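Local coordinates for putative redox protein (Lactobacillus casei, PDB 2QL8) that probably acts as a redox protein of the OsmC/Ohr family, whose characterised members reduce peroxides with a pair of cysteines, and forms a dimer, at residues 21-26 and 35-40; 47-52 and 92-97; 59-64 and 77-82; 98-103 and 133-138. All blocks are in the same frame, centred on the assembly; numbering follows the deposited sequence.

Contact 1: residues 21-26 and 35-40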
loop_
_atom_site.group_PDB
_atom_site.type_symbol
_atom_site.label_atom_id
_atom_site.label_comp_id
_atom_site.label_asym_id
_atom_site.label_seq_id
_atom_site.Cartn_x
_atom_site.Cartn_y
_atom_site.Cartn_z
ATOM N N GLU A 21 2.444 16.155 10.453
ATOM C CA GLU A 21 1.953 15.505 11.655
ATOM C C GLU A 21 0.862 14.489 11.317
ATOM O O GLU A 21 0.349 14.484 10.180
ATOM C CB GLU A 21 1.371 16.566 12.642
ATOM C CG GLU A 21 2.425 17.479 13.171
ATOM C CD GLU A 21 1.845 18.688 13.918
ATOM O OE1 GLU A 21 0.900 19.339 13.390
ATOM O OE2 GLU A 21 2.371 18.966 15.010
ATOM N N LEU A 22 0.498 13.665 12.311
ATOM C CA LEU A 22 -0.480 12.594 12.117
ATOM C C LEU A 22 -1.740 13.168 11.456
ATOM O O LEU A 22 -2.301 12.597 10.521
ATOM C CB LEU A 22 -0.745 11.880 13.452
ATOM C CG LEU A 22 -1.585 10.605 13.484
ATOM C CD1 LEU A 22 -1.053 9.516 12.523
ATOM C CD2 LEU A 22 -1.671 10.079 14.962
ATOM N N GLU A 23 -2.182 14.320 11.946
ATOM C CA GLU A 23 -3.207 15.062 11.261
ATOM C C GLU A 23 -2.518 15.910 10.195
ATOM O O GLU A 23 -1.948 16.982 10.459
ATOM C CB GLU A 23 -4.006 15.889 12.270
ATOM C CG GLU A 23 -4.472 15.038 13.422
ATOM C CD GLU A 23 -5.435 13.940 13.018
ATOM O OE1 GLU A 23 -6.357 14.263 12.242
ATOM O OE2 GLU A 23 -5.312 12.815 13.538
ATOM N N GLY A 24 -2.484 15.378 8.965
ATOM C CA GLY A 24 -1.742 16.028 7.902
ATOM C C GLY A 24 -2.202 15.647 6.515
ATOM O O GLY A 24 -3.390 15.682 6.216
ATOM N N HIS A 25 -1.219 15.352 5.665
ATOM C CA HIS A 25 -1.436 15.003 4.270
ATOM C C HIS A 25 -0.291 14.137 3.808
ATOM O O HIS A 25 0.787 14.139 4.399
ATOM C CB HIS A 25 -1.487 16.223 3.363
ATOM C CG HIS A 25 -2.483 17.256 3.781
ATOM N ND1 HIS A 25 -2.238 18.158 4.806
ATOM C CD2 HIS A 25 -3.715 17.551 3.298
ATOM C CE1 HIS A 25 -3.302 18.937 4.949
ATOM N NE2 HIS A 25 -4.205 18.602 4.039
ATOM N N ALA A 26 -0.550 13.437 2.714
ATOM C CA ALA A 26 0.473 12.695 1.965
ATOM C C ALA A 26 0.212 13.013 0.506
ATOM O O ALA A 26 -0.938 13.271 0.120
ATOM C CB ALA A 26 0.357 11.182 2.220
ATOM N N GLN A 35 -5.683 14.246 2.322
ATOM C CA GLN A 35 -5.684 14.534 3.738
ATOM C C GLN A 35 -5.606 13.233 4.521
ATOM O O GLN A 35 -6.291 12.262 4.194
ATOM C CB GLN A 35 -6.962 15.296 4.116
ATOM C CG GLN A 35 -6.975 15.699 5.548
ATOM C CD GLN A 35 -8.164 16.527 5.929
ATOM O OE1 GLN A 35 -9.268 16.380 5.380
ATOM N NE2 GLN A 35 -7.957 17.388 6.918
ATOM N N THR A 36 -4.773 13.225 5.558
ATOM C CA THR A 36 -4.598 12.083 6.410
ATOM C C THR A 36 -4.916 12.443 7.884
ATOM O O THR A 36 -4.807 13.597 8.300
ATOM C CB THR A 36 -3.148 11.508 6.296
ATOM O OG1 THR A 36 -2.187 12.479 6.718
ATOM C CG2 THR A 36 -2.857 11.027 4.862
ATOM N N SER A 37 -5.256 11.418 8.654
ATOM C CA SER A 37 -5.516 11.548 10.082
ATOM C C SER A 37 -5.431 10.192 10.747
ATOM O O SER A 37 -5.436 9.141 10.097
ATOM C CB SER A 37 -6.886 12.193 10.354
ATOM O OG SER A 37 -7.966 11.421 9.872
ATOM N N SER A 38 -5.306 10.199 12.073
ATOM C CA SER A 38 -5.228 8.962 12.813
ATOM C C SER A 38 -6.500 8.170 12.600
ATOM O O SER A 38 -7.596 8.729 12.697
ATOM C CB SER A 38 -5.128 9.211 14.319
ATOM O OG SER A 38 -5.151 7.982 15.004
ATOM N N PRO A 39 -6.376 6.854 12.383
ATOM C CA PRO A 39 -7.607 6.053 12.284
ATOM C C PRO A 39 -8.362 5.965 13.621
ATOM O O PRO A 39 -9.524 5.553 13.630
ATOM C CB PRO A 39 -7.111 4.669 11.884
ATOM C CG PRO A 39 -5.732 4.588 12.391
ATOM C CD PRO A 39 -5.174 6.025 12.232
HETATM N N MSE A 40 -7.685 6.329 14.721
HETATM C CA MSE A 40 -8.246 6.204 16.079
HETATM C C MSE A 40 -9.113 7.387 16.480
HETATM O O MSE A 40 -9.655 7.385 17.589
HETATM C CB MSE A 40 -7.142 5.978 17.106
HETATM C CG MSE A 40 -6.289 4.736 16.883
HETATM SE SE MSE A 40 -7.325 3.115 16.489
HETATM C CE MSE A 40 -7.986 2.828 18.275
HETATM O O HOH W 1 0.642 13.611 7.624
HETATM O O HOH W 2 -1.292 10.739 8.866
HETATM O O HOH W 3 -5.092 17.203 7.927
#
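The imidazole of His25 leans obliquely on the backbone of Gln35, CD2 lying 3.6 Å from Gln35 CA, while its ND1 bonds to Glu20. A second flat group, the carboxylate of Glu23, is met from above its plane in the modelled conformer: the N-H of Ser38 points almost straight (176°) at Glu23 OE2, 3.0 Å from Ser38 N. Between them Gly24 and Thr36 form an antiparallel hydrogen-bonded pair, with Thr36 N 2.9 Å from Gly24 O. A side chain on Gly24 would run into Glu21 O. Thr36 OG1 bonds two waters, one also bonded to Glu21 O, the other donating to Leu22 O, and CG2 packs on Ala26 CB at 4.2 Å. An alanine at Thr36 would probably cost both waters their bond to the Thr36 hydroxyl and open a small gap beside Ala26. Leu22 CD2 touches Ser38 CB at 3.6 Å, and Leu22 also packs on Ala62 of the second subunit. Together these contacts close a β-hairpin, strands 24-27 and 33-36, at the dimer interface.

Contact 2: residues 47-52 and 92-97; sequences NPEQLL and YQFLVH. With BEZ (benzoic acid), chain J; EDO (1,2-ethanediol), chain I; EDO (1,2-ethanediol), chain K.
Glu49 OE2 accepts a 2.6 Å hydrogen bond from O1 of a 1,2-ethanediol (chain I), while the side chain, OE2 included, lies against Phe94. Chi2 of 91° bends the chain at CG and places CD close to the ring, with carboxylate and ring planes 25° apart. Glu49 CG sits over one ring face, 3.8 Å from the centroid and offset toward the rim, a CH-pi contact. The edge of the same ring is taken by Pro48, whose CB approaches in plane to 3.9 Å from Phe94 CE2, and by Leu52 CD2 near Phe94 CD2. Leu52 also crosses Val96 at about a right angle, Leu52 CD2 being 3.9 Å from Val96 CG2. Contact is through side chains, since the axes of helix 48-52 and strand 92-97 stay 10.3 Å apart. Asn47 is the N-cap of this helix: its OD1 accepts from Gln50 N at 2.8 Å. Phe94 is packed further by Phe85 and by Pro122 of the second subunit. At the strand start, Tyr92 presents its ring edge to the carboxyl carbon of a benzoic acid (chain J), which also bonds to Ala90 N and to Arg120 of the second subunit. The N-terminal end of the long helix thus lies on the sheet beside a ligand pocket built from both subunits, in keeping with the interfacial sites of the OsmC/Ohr fold.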
loop_
_atom_site.group_PDB
_atom_site.type_symbol
_atom_site.label_atom_id
_atom_site.label_comp_id
_atom_site.label_asym_id
_atom_site.label_seq_id
_atom_site.Cartn_x
_atom_site.Cartn_y
_atom_site.Cartn_z
ATOM N N ASN A 47 -5.743 7.166 5.831
ATOM C CA ASN A 47 -4.737 6.567 6.698
ATOM C C ASN A 47 -4.048 5.429 5.963
ATOM O O ASN A 47 -4.467 5.061 4.847
ATOM C CB ASN A 47 -5.401 6.095 8.021
ATOM C CG ASN A 47 -6.607 5.189 7.778
ATOM O OD1 ASN A 47 -6.452 4.138 7.142
ATOM N ND2 ASN A 47 -7.805 5.589 8.278
ATOM N N PRO A 48 -2.934 4.933 6.509
ATOM C CA PRO A 48 -2.205 3.863 5.802
ATOM C C PRO A 48 -2.998 2.593 5.526
ATOM O O PRO A 48 -2.764 1.926 4.502
ATOM C CB PRO A 48 -1.032 3.583 6.723
ATOM C CG PRO A 48 -0.804 4.887 7.440
ATOM C CD PRO A 48 -2.200 5.380 7.725
ATOM N N GLU A 49 -3.927 2.269 6.421
ATOM C CA GLU A 49 -4.761 1.086 6.297
ATOM C C GLU A 49 -5.643 1.207 5.055
ATOM O O GLU A 49 -5.693 0.319 4.186
ATOM C CB GLU A 49 -5.631 0.940 7.546
ATOM C CG GLU A 49 -4.858 0.573 8.841
ATOM C CD GLU A 49 -4.382 1.805 9.668
ATOM O OE1 GLU A 49 -4.295 2.942 9.111
ATOM O OE2 GLU A 49 -4.118 1.609 10.884
ATOM N N GLN A 50 -6.317 2.348 4.941
ATOM C CA GLN A 50 -7.165 2.631 3.789
ATOM C C GLN A 50 -6.343 2.659 2.483
ATOM O O GLN A 50 -6.753 2.112 1.443
ATOM C CB GLN A 50 -7.914 3.944 3.952
ATOM C CG GLN A 50 -9.036 3.892 5.011
ATOM C CD GLN A 50 -9.820 5.187 5.117
ATOM O OE1 GLN A 50 -9.541 6.163 4.412
ATOM N NE2 GLN A 50 -10.833 5.191 6.011
ATOM N N LEU A 51 -5.219 3.368 2.523
ATOM C CA LEU A 51 -4.383 3.549 1.343
ATOM C C LEU A 51 -3.854 2.200 0.853
ATOM O O LEU A 51 -3.837 1.936 -0.366
ATOM C CB LEU A 51 -3.275 4.566 1.612
ATOM C CG LEU A 51 -3.753 6.018 1.715
ATOM C CD1 LEU A 51 -2.691 6.864 2.491
ATOM C CD2 LEU A 51 -4.080 6.580 0.331
ATOM N N LEU A 52 -3.442 1.341 1.768
ATOM C CA LEU A 52 -3.048 -0.030 1.439
ATOM C C LEU A 52 -4.166 -0.844 0.814
ATOM O O LEU A 52 -3.992 -1.520 -0.193
ATOM C CB LEU A 52 -2.462 -0.744 2.634
ATOM C CG LEU A 52 -2.000 -2.198 2.476
ATOM C CD1 LEU A 52 -0.917 -2.272 1.360
ATOM C CD2 LEU A 52 -1.491 -2.844 3.768
ATOM N N TYR A 92 2.707 -2.890 16.810
ATOM C CA TYR A 92 1.523 -2.774 15.965
ATOM C C TYR A 92 1.714 -3.539 14.659
ATOM O O TYR A 92 2.844 -3.684 14.151
ATOM C CB TYR A 92 1.198 -1.332 15.595
ATOM C CG TYR A 92 0.743 -0.458 16.741
ATOM C CD1 TYR A 92 -0.431 -0.741 17.443
ATOM C CD2 TYR A 92 1.498 0.637 17.137
ATOM C CE1 TYR A 92 -0.841 0.070 18.480
ATOM C CE2 TYR A 92 1.090 1.441 18.169
ATOM C CZ TYR A 92 -0.085 1.170 18.847
ATOM O OH TYR A 92 -0.476 1.968 19.931
ATOM N N GLN A 93 0.602 -4.059 14.153
ATOM C CA GLN A 93 0.607 -4.734 12.851
ATOM C C GLN A 93 -0.652 -4.385 12.077
ATOM O O GLN A 93 -1.634 -3.926 12.662
ATOM C CB GLN A 93 0.672 -6.239 13.004
ATOM C CG GLN A 93 1.871 -6.778 13.714
ATOM C CD GLN A 93 1.859 -8.272 13.758
ATOM O OE1 GLN A 93 2.074 -8.922 12.735
ATOM N NE2 GLN A 93 1.587 -8.842 14.928
ATOM N N PHE A 94 -0.605 -4.624 10.753
ATOM C CA PHE A 94 -1.792 -4.640 9.919
ATOM C C PHE A 94 -2.070 -6.085 9.481
ATOM O O PHE A 94 -1.137 -6.861 9.180
ATOM C CB PHE A 94 -1.629 -3.801 8.650
ATOM C CG PHE A 94 -1.539 -2.320 8.855
ATOM C CD1 PHE A 94 -1.701 -1.698 10.099
ATOM C CD2 PHE A 94 -1.270 -1.515 7.772
ATOM C CE1 PHE A 94 -1.606 -0.337 10.210
ATOM C CE2 PHE A 94 -1.139 -0.130 7.914
ATOM C CZ PHE A 94 -1.296 0.433 9.150
ATOM N N LEU A 95 -3.360 -6.413 9.419
ATOM C CA LEU A 95 -3.843 -7.652 8.779
ATOM C C LEU A 95 -4.582 -7.264 7.518
ATOM O O LEU A 95 -5.255 -6.242 7.478
ATOM C CB LEU A 95 -4.818 -8.411 9.695
ATOM C CG LEU A 95 -4.296 -8.782 11.094
ATOM C CD1 LEU A 95 -5.489 -9.365 11.895
ATOM C CD2 LEU A 95 -3.094 -9.713 11.114
ATOM N N VAL A 96 -4.447 -8.086 6.472
ATOM C CA VAL A 96 -5.034 -7.783 5.181
ATOM C C VAL A 96 -5.786 -9.020 4.648
ATOM O O VAL A 96 -5.244 -10.143 4.632
ATOM C CB VAL A 96 -3.937 -7.420 4.149
ATOM C CG1 VAL A 96 -4.573 -7.105 2.769
ATOM C CG2 VAL A 96 -3.031 -6.256 4.680
ATOM N N HIS A 97 -7.042 -8.813 4.290
ATOM C CA HIS A 97 -7.876 -9.900 3.756
ATOM C C HIS A 97 -8.570 -9.448 2.477
ATOM O O HIS A 97 -9.353 -8.478 2.504
ATOM C CB HIS A 97 -8.926 -10.360 4.781
ATOM C CG HIS A 97 -9.730 -11.515 4.270
ATOM N ND1 HIS A 97 -9.187 -12.771 4.099
ATOM C CD2 HIS A 97 -11.024 -11.593 3.880
ATOM C CE1 HIS A 97 -10.130 -13.583 3.633
ATOM N NE2 HIS A 97 -11.241 -12.887 3.474
HETATM C C BEZ J . 4.477 2.610 17.250
HETATM O O1 BEZ J . 5.159 1.756 17.013
HETATM O O2 BEZ J . 4.328 2.966 18.498
HETATM C C1 BEZ J . 3.771 3.256 16.124
HETATM C C2 BEZ J . 3.783 2.651 14.791
HETATM C C3 BEZ J . 3.027 3.283 13.856
HETATM C C4 BEZ J . 2.355 4.510 14.125
HETATM C C5 BEZ J . 2.393 5.120 15.409
HETATM C C6 BEZ J . 3.106 4.478 16.423
HETATM C C1 EDO I . -1.372 3.247 12.547
HETATM O O1 EDO I . -2.529 3.456 11.728
HETATM C C2 EDO I . -0.083 3.137 11.746
HETATM O O2 EDO I . 0.212 4.357 11.053
HETATM C C1 EDO K . 1.319 -12.179 16.576
HETATM O O1 EDO K . 1.109 -11.656 15.276
HETATM C C2 EDO K . 2.536 -13.040 16.442
HETATM O O2 EDO K . 2.850 -13.036 15.052
#

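Contact 3: residues 59-64 and 77-82; sequences CLEATL and GAVRVK. With BEZ (benzoic acid), chain C.
In the middle of the long helix of the OsmC fold, Leu60, Glu61 and Leu64 lie against Gly77 and Val79 at the start of strand 77-88, the two segments running nearly antiparallel (160°). Leu60 crosses Val79 at about a right angle, with Leu60 CD1 3.8 Å from Val79 CG1. Leu64 CD2 rests 3.6 Å from Gly77 CA, where a side chain on Gly77 would collide with it. Glu61 has CG anti to the backbone N and then bends at chi2 (76°), which brings CD up to the strand. Its OE2 comes within 2.7 Å of Gly77 O, so close for two oxygens that the acid may well be protonated; His75 makes a weak hydrogen bond to the same oxygen. Glu61 OE1 lies 3.5 Å from Val79 CG2. On the far side of the helix, Cys59 O accepts from Thr63 N and, at 2.7 Å, from Thr63 OG1, the donors approaching from opposite faces of the carbonyl plane. Thr63 and Ala62 border a benzoic acid. With one side on the sheet, the helix holds Cys59 beside Cys121, consistent with the cysteine-pair site of OsmC/Ohr proteins.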
loop_
_atom_site.group_PDB
_atom_site.type_symbol
_atom_site.label_atom_id
_atom_site.label_comp_id
_atom_site.label_asym_id
_atom_site.label_seq_id
_atom_site.Cartn_x
_atom_site.Cartn_y
_atom_site.Cartn_z
ATOM N N CYS A 59 -4.801 -3.172 -7.554
ATOM C CA CYS A 59 -3.843 -4.046 -8.216
ATOM C C CYS A 59 -4.452 -5.429 -8.542
ATOM O O CYS A 59 -4.292 -5.964 -9.671
ATOM C CB CYS A 59 -2.581 -4.208 -7.383
ATOM S SG CYS A 59 -1.153 -4.786 -8.292
ATOM N N LEU A 60 -5.183 -5.980 -7.581
ATOM C CA LEU A 60 -5.836 -7.249 -7.794
ATOM C C LEU A 60 -6.849 -7.153 -8.934
ATOM O O LEU A 60 -6.936 -8.044 -9.793
ATOM C CB LEU A 60 -6.503 -7.766 -6.526
ATOM C CG LEU A 60 -5.600 -8.477 -5.513
ATOM C CD1 LEU A 60 -6.329 -8.595 -4.117
ATOM C CD2 LEU A 60 -5.035 -9.821 -6.014
ATOM N N GLU A 61 -7.619 -6.062 -8.928
ATOM C CA GLU A 61 -8.654 -5.851 -9.929
ATOM C C GLU A 61 -8.024 -5.718 -11.337
ATOM O O GLU A 61 -8.535 -6.281 -12.321
ATOM C CB GLU A 61 -9.518 -4.645 -9.556
ATOM C CG GLU A 61 -10.668 -4.330 -10.567
ATOM C CD GLU A 61 -11.855 -5.271 -10.482
ATOM O OE1 GLU A 61 -11.719 -6.395 -9.937
ATOM O OE2 GLU A 61 -12.933 -4.833 -11.008
ATOM N N ALA A 62 -6.915 -4.980 -11.440
ATOM C CA ALA A 62 -6.177 -4.837 -12.718
ATOM C C ALA A 62 -5.660 -6.180 -13.187
ATOM O O ALA A 62 -5.700 -6.521 -14.385
ATOM C CB ALA A 62 -5.018 -3.839 -12.597
ATOM N N THR A 63 -5.139 -6.959 -12.245
ATOM C CA THR A 63 -4.601 -8.276 -12.586
ATOM C C THR A 63 -5.739 -9.194 -13.083
ATOM O O THR A 63 -5.592 -9.902 -14.077
ATOM C CB THR A 63 -3.843 -8.946 -11.401
ATOM O OG1 THR A 63 -2.921 -8.028 -10.831
ATOM C CG2 THR A 63 -3.117 -10.248 -11.810
ATOM N N LEU A 64 -6.868 -9.112 -12.392
ATOM C CA LEU A 64 -8.052 -9.909 -12.721
ATOM C C LEU A 64 -8.560 -9.541 -14.121
ATOM O O LEU A 64 -8.885 -10.410 -14.913
ATOM C CB LEU A 64 -9.145 -9.690 -11.676
ATOM C CG LEU A 64 -10.448 -10.495 -11.818
ATOM C CD1 LEU A 64 -10.174 -11.983 -11.953
ATOM C CD2 LEU A 64 -11.370 -10.134 -10.598
ATOM N N GLY A 77 -15.242 -8.778 -12.826
ATOM C CA GLY A 77 -14.651 -9.016 -11.530
ATOM C C GLY A 77 -14.736 -7.793 -10.613
ATOM O O GLY A 77 -14.879 -6.667 -11.078
ATOM N N ALA A 78 -14.653 -8.043 -9.308
ATOM C CA ALA A 78 -14.582 -6.995 -8.284
ATOM C C ALA A 78 -13.750 -7.512 -7.145
ATOM O O ALA A 78 -13.731 -8.729 -6.842
ATOM C CB ALA A 78 -15.971 -6.587 -7.810
ATOM N N VAL A 79 -13.062 -6.582 -6.466
ATOM C CA VAL A 79 -12.206 -6.940 -5.327
ATOM C C VAL A 79 -12.530 -6.005 -4.152
ATOM O O VAL A 79 -12.635 -4.789 -4.335
ATOM C CB VAL A 79 -10.694 -6.836 -5.700
ATOM C CG1 VAL A 79 -9.800 -7.198 -4.509
ATOM C CG2 VAL A 79 -10.387 -7.721 -6.944
ATOM N N ARG A 80 -12.632 -6.601 -2.971
ATOM C CA ARG A 80 -12.764 -5.879 -1.713
ATOM C C ARG A 80 -11.632 -6.302 -0.805
ATOM O O ARG A 80 -11.370 -7.487 -0.646
ATOM C CB ARG A 80 -14.109 -6.236 -1.053
ATOM C CG ARG A 80 -14.242 -5.564 0.308
ATOM C CD ARG A 80 -15.685 -5.621 0.779
ATOM N NE ARG A 80 -16.104 -6.973 1.094
ATOM C CZ ARG A 80 -17.272 -7.238 1.694
ATOM N NH1 ARG A 80 -18.086 -6.228 1.992
ATOM N NH2 ARG A 80 -17.641 -8.492 1.976
ATOM N N VAL A 81 -10.949 -5.336 -0.187
ATOM C CA VAL A 81 -9.866 -5.633 0.723
ATOM C C VAL A 81 -10.221 -5.022 2.072
ATOM O O VAL A 81 -10.497 -3.820 2.161
ATOM C CB VAL A 81 -8.499 -5.079 0.196
ATOM C CG1 VAL A 81 -7.397 -5.213 1.252
ATOM C CG2 VAL A 81 -8.121 -5.767 -1.140
ATOM N N LYS A 82 -10.123 -5.859 3.101
ATOM C CA LYS A 82 -10.271 -5.380 4.480
ATOM C C LYS A 82 -8.894 -5.319 5.123
ATOM O O LYS A 82 -8.078 -6.219 4.959
ATOM C CB LYS A 82 -11.205 -6.302 5.276
ATOM C CG LYS A 82 -11.572 -5.788 6.681
ATOM C CD LYS A 82 -12.522 -6.778 7.347
ATOM C CE LYS A 82 -12.985 -6.319 8.730
ATOM N NZ LYS A 82 -14.165 -7.151 9.165
HETATM C C BEZ C . -0.154 -9.420 -15.223
HETATM O O1 BEZ C . -0.003 -9.600 -16.487
HETATM O O2 BEZ C . 0.205 -10.236 -14.465
HETATM C C1 BEZ C . -0.689 -8.163 -14.625
HETATM C C2 BEZ C . -1.375 -7.280 -15.477
HETATM C C3 BEZ C . -1.874 -6.090 -14.948
HETATM C C4 BEZ C . -1.680 -5.803 -13.590
HETATM C C5 BEZ C . -0.986 -6.695 -12.759
HETATM C C6 BEZ C . -0.498 -7.871 -13.230
#

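Contact 4: residues 98-103 and 133-138; sequences AQVMVK and YTIETV
Gln99 has CG anti to its carbonyl carbon (chi1 -69°), whereas Glu136 has CG between the backbone N and the carbonyl carbon (chi1 71°); both chains then extend, lying side by side and pointing the same way. Their ends meet in a nearly straight bond (173°), Gln99 NE2 to Glu136 OE2 at 2.9 Å. The acceptor lies in the amide plane of Gln99, but the donor stands above the carboxylate plane of Glu136. Each end has a second partner: Gln99 OE1 accepts from Arg80 NH2, and Glu136 OE2 bonds to His97 NE2. An alanine at Gln99 would probably leave Arg80 without this acceptor and Glu136 freer to turn. Val138 CG1 packs across the Gln99 chain, 3.9 Å from Gln99 NE2. On the other face of the sheet Ile135 bridges two neighbours, its CG1 3.9 Å from Ala98 CB and its CD1 3.9 Å from Val100 CG2. The strands are parallel, joined by bonds such as Ala98 N to Thr134 O at 2.8 Å and Val138 N to Val100 O. A water then links Val102 N and Val138 O. Strands 91-102 and 133-137 are the two arms of a β-α-β crossover through helices 107-120 and 122-127; the Ala98-Val100-Ile135 face packs on helices 48-70 and 107-120, and strand 77-88 flanks strand 91-102 on its other side.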
loop_
_atom_site.group_PDB
_atom_site.type_symbol
_atom_site.label_atom_id
_atom_site.label_comp_id
_atom_site.label_asym_id
_atom_site.label_seq_id
_atom_site.Cartn_x
_atom_site.Cartn_y
_atom_site.Cartn_z
ATOM N N ALA A 98 -8.280 -10.134 1.352
ATOM C CA ALA A 98 -8.873 -9.763 0.080
ATOM C C ALA A 98 -9.994 -10.767 -0.265
ATOM O O ALA A 98 -9.868 -11.969 -0.010
ATOM C CB ALA A 98 -7.813 -9.763 -1.042
ATOM N N GLN A 99 -11.051 -10.231 -0.861
ATOM C CA GLN A 99 -12.162 -11.028 -1.377
ATOM C C GLN A 99 -12.322 -10.711 -2.847
ATOM O O GLN A 99 -12.408 -9.544 -3.242
ATOM C CB GLN A 99 -13.448 -10.705 -0.602
ATOM C CG GLN A 99 -13.417 -11.197 0.826
ATOM C CD GLN A 99 -14.682 -10.870 1.553
ATOM O OE1 GLN A 99 -15.281 -9.832 1.306
ATOM N NE2 GLN A 99 -15.109 -11.764 2.421
ATOM N N VAL A 100 -12.428 -11.764 -3.659
ATOM C CA VAL A 100 -12.491 -11.616 -5.107
ATOM C C VAL A 100 -13.786 -12.280 -5.589
ATOM O O VAL A 100 -14.074 -13.421 -5.242
ATOM C CB VAL A 100 -11.280 -12.293 -5.788
ATOM C CG1 VAL A 100 -11.405 -12.178 -7.339
ATOM C CG2 VAL A 100 -9.950 -11.676 -5.258
HETATM N N MSE A 101 -14.532 -11.544 -6.395
HETATM C CA MSE A 101 -15.715 -12.092 -7.082
HETATM C C MSE A 101 -15.563 -11.944 -8.596
HETATM O O MSE A 101 -14.949 -10.994 -9.068
HETATM C CB MSE A 101 -16.995 -11.416 -6.590
HETATM C CG MSE A 101 -17.099 -9.926 -6.884
HETATM SE SE MSE A 101 -18.711 -9.196 -6.155
HETATM C CE MSE A 101 -19.939 -10.057 -7.280
ATOM N N VAL A 102 -16.114 -12.900 -9.367
ATOM C CA VAL A 102 -16.187 -12.771 -10.829
ATOM C C VAL A 102 -17.616 -13.095 -11.190
ATOM O O VAL A 102 -17.982 -14.239 -11.190
ATOM C CB VAL A 102 -15.175 -13.681 -11.589
ATOM C CG1 VAL A 102 -15.209 -13.369 -13.086
ATOM C CG2 VAL A 102 -13.746 -13.547 -10.972
ATOM N N LYS A 103 -18.395 -12.074 -11.498
ATOM C CA LYS A 103 -19.830 -12.265 -11.707
ATOM C C LYS A 103 -20.179 -13.124 -12.912
ATOM O O LYS A 103 -21.235 -13.767 -12.927
ATOM C CB LYS A 103 -20.516 -10.905 -11.838
ATOM C CG LYS A 103 -21.961 -10.878 -11.348
ATOM C CD LYS A 103 -22.477 -9.406 -11.267
ATOM N N TYR A 133 -1.597 -11.839 5.461
ATOM C CA TYR A 133 -2.410 -11.642 4.272
ATOM C C TYR A 133 -3.089 -12.934 3.862
ATOM O O TYR A 133 -2.426 -13.951 3.682
ATOM C CB TYR A 133 -1.484 -11.171 3.141
ATOM C CG TYR A 133 -2.125 -11.090 1.765
ATOM C CD1 TYR A 133 -3.356 -10.505 1.553
ATOM C CD2 TYR A 133 -1.427 -11.564 0.666
ATOM C CE1 TYR A 133 -3.908 -10.426 0.267
ATOM C CE2 TYR A 133 -1.963 -11.513 -0.584
ATOM C CZ TYR A 133 -3.194 -10.957 -0.798
ATOM O OH TYR A 133 -3.713 -10.879 -2.087
ATOM N N THR A 134 -4.392 -12.819 3.670
ATOM C CA THR A 134 -5.244 -13.906 3.170
ATOM C C THR A 134 -6.118 -13.410 2.028
ATOM O O THR A 134 -6.421 -12.218 1.919
ATOM C CB THR A 134 -6.116 -14.482 4.334
ATOM O OG1 THR A 134 -6.776 -13.418 5.017
ATOM C CG2 THR A 134 -5.241 -15.251 5.312
ATOM N N ILE A 135 -6.560 -14.362 1.187
ATOM C CA ILE A 135 -7.376 -14.060 0.041
ATOM C C ILE A 135 -8.397 -15.189 -0.132
ATOM O O ILE A 135 -8.061 -16.360 0.087
ATOM C CB ILE A 135 -6.507 -13.817 -1.252
ATOM C CG1 ILE A 135 -7.370 -13.382 -2.421
ATOM C CG2 ILE A 135 -5.641 -15.016 -1.582
ATOM C CD1 ILE A 135 -6.577 -12.806 -3.601
ATOM N N GLU A 136 -9.594 -14.821 -0.542
ATOM C CA GLU A 136 -10.652 -15.794 -0.790
ATOM C C GLU A 136 -11.525 -15.345 -1.965
ATOM O O GLU A 136 -11.588 -14.178 -2.303
ATOM C CB GLU A 136 -11.503 -16.002 0.463
ATOM C CG GLU A 136 -12.358 -14.860 0.779
ATOM C CD GLU A 136 -13.362 -15.126 1.930
ATOM O OE1 GLU A 136 -13.926 -16.238 2.055
ATOM O OE2 GLU A 136 -13.621 -14.188 2.683
ATOM N N THR A 137 -12.262 -16.317 -2.526
ATOM C CA THR A 137 -13.232 -16.109 -3.573
ATOM C C THR A 137 -14.601 -16.124 -2.934
ATOM O O THR A 137 -14.879 -16.975 -2.108
ATOM C CB THR A 137 -13.138 -17.238 -4.628
ATOM O OG1 THR A 137 -11.772 -17.370 -5.063
ATOM C CG2 THR A 137 -14.066 -16.940 -5.799
ATOM N N VAL A 138 -15.416 -15.161 -3.335
ATOM C CA VAL A 138 -16.783 -15.004 -2.854
ATOM C C VAL A 138 -17.745 -14.833 -4.020
ATOM O O VAL A 138 -17.361 -14.512 -5.137
ATOM C CB VAL A 138 -16.888 -13.812 -1.878
ATOM C CG1 VAL A 138 -15.929 -14.033 -0.703
ATOM C CG2 VAL A 138 -16.650 -12.464 -2.612
HETATM O O HOH W 4 -17.501 -14.922 -7.897
#

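Contacts 2 and 3 are buried and set successive parts of helix 48-70 on neighbouring strands of one sheet: mostly apolar packing, with a glutamate whose carboxylate reaches the strand in each. Contact 4 joins two strands of that same sheet nearer the surface, so backbone bonds and a polar side-chain pair dominate, and neither of its segments touches the second subunit. It meets contact 2 through His97, which bonds to Thr134 and Glu136, and contact 3 through backbone bonds between strands 77-88 and 91-102. Contact 1 is a partly buried hairpin with several water bridges; it touches contact 2, where Pro39 packs on Asn47 and Glu49, and its centre is about 29 Å from that of contact 4.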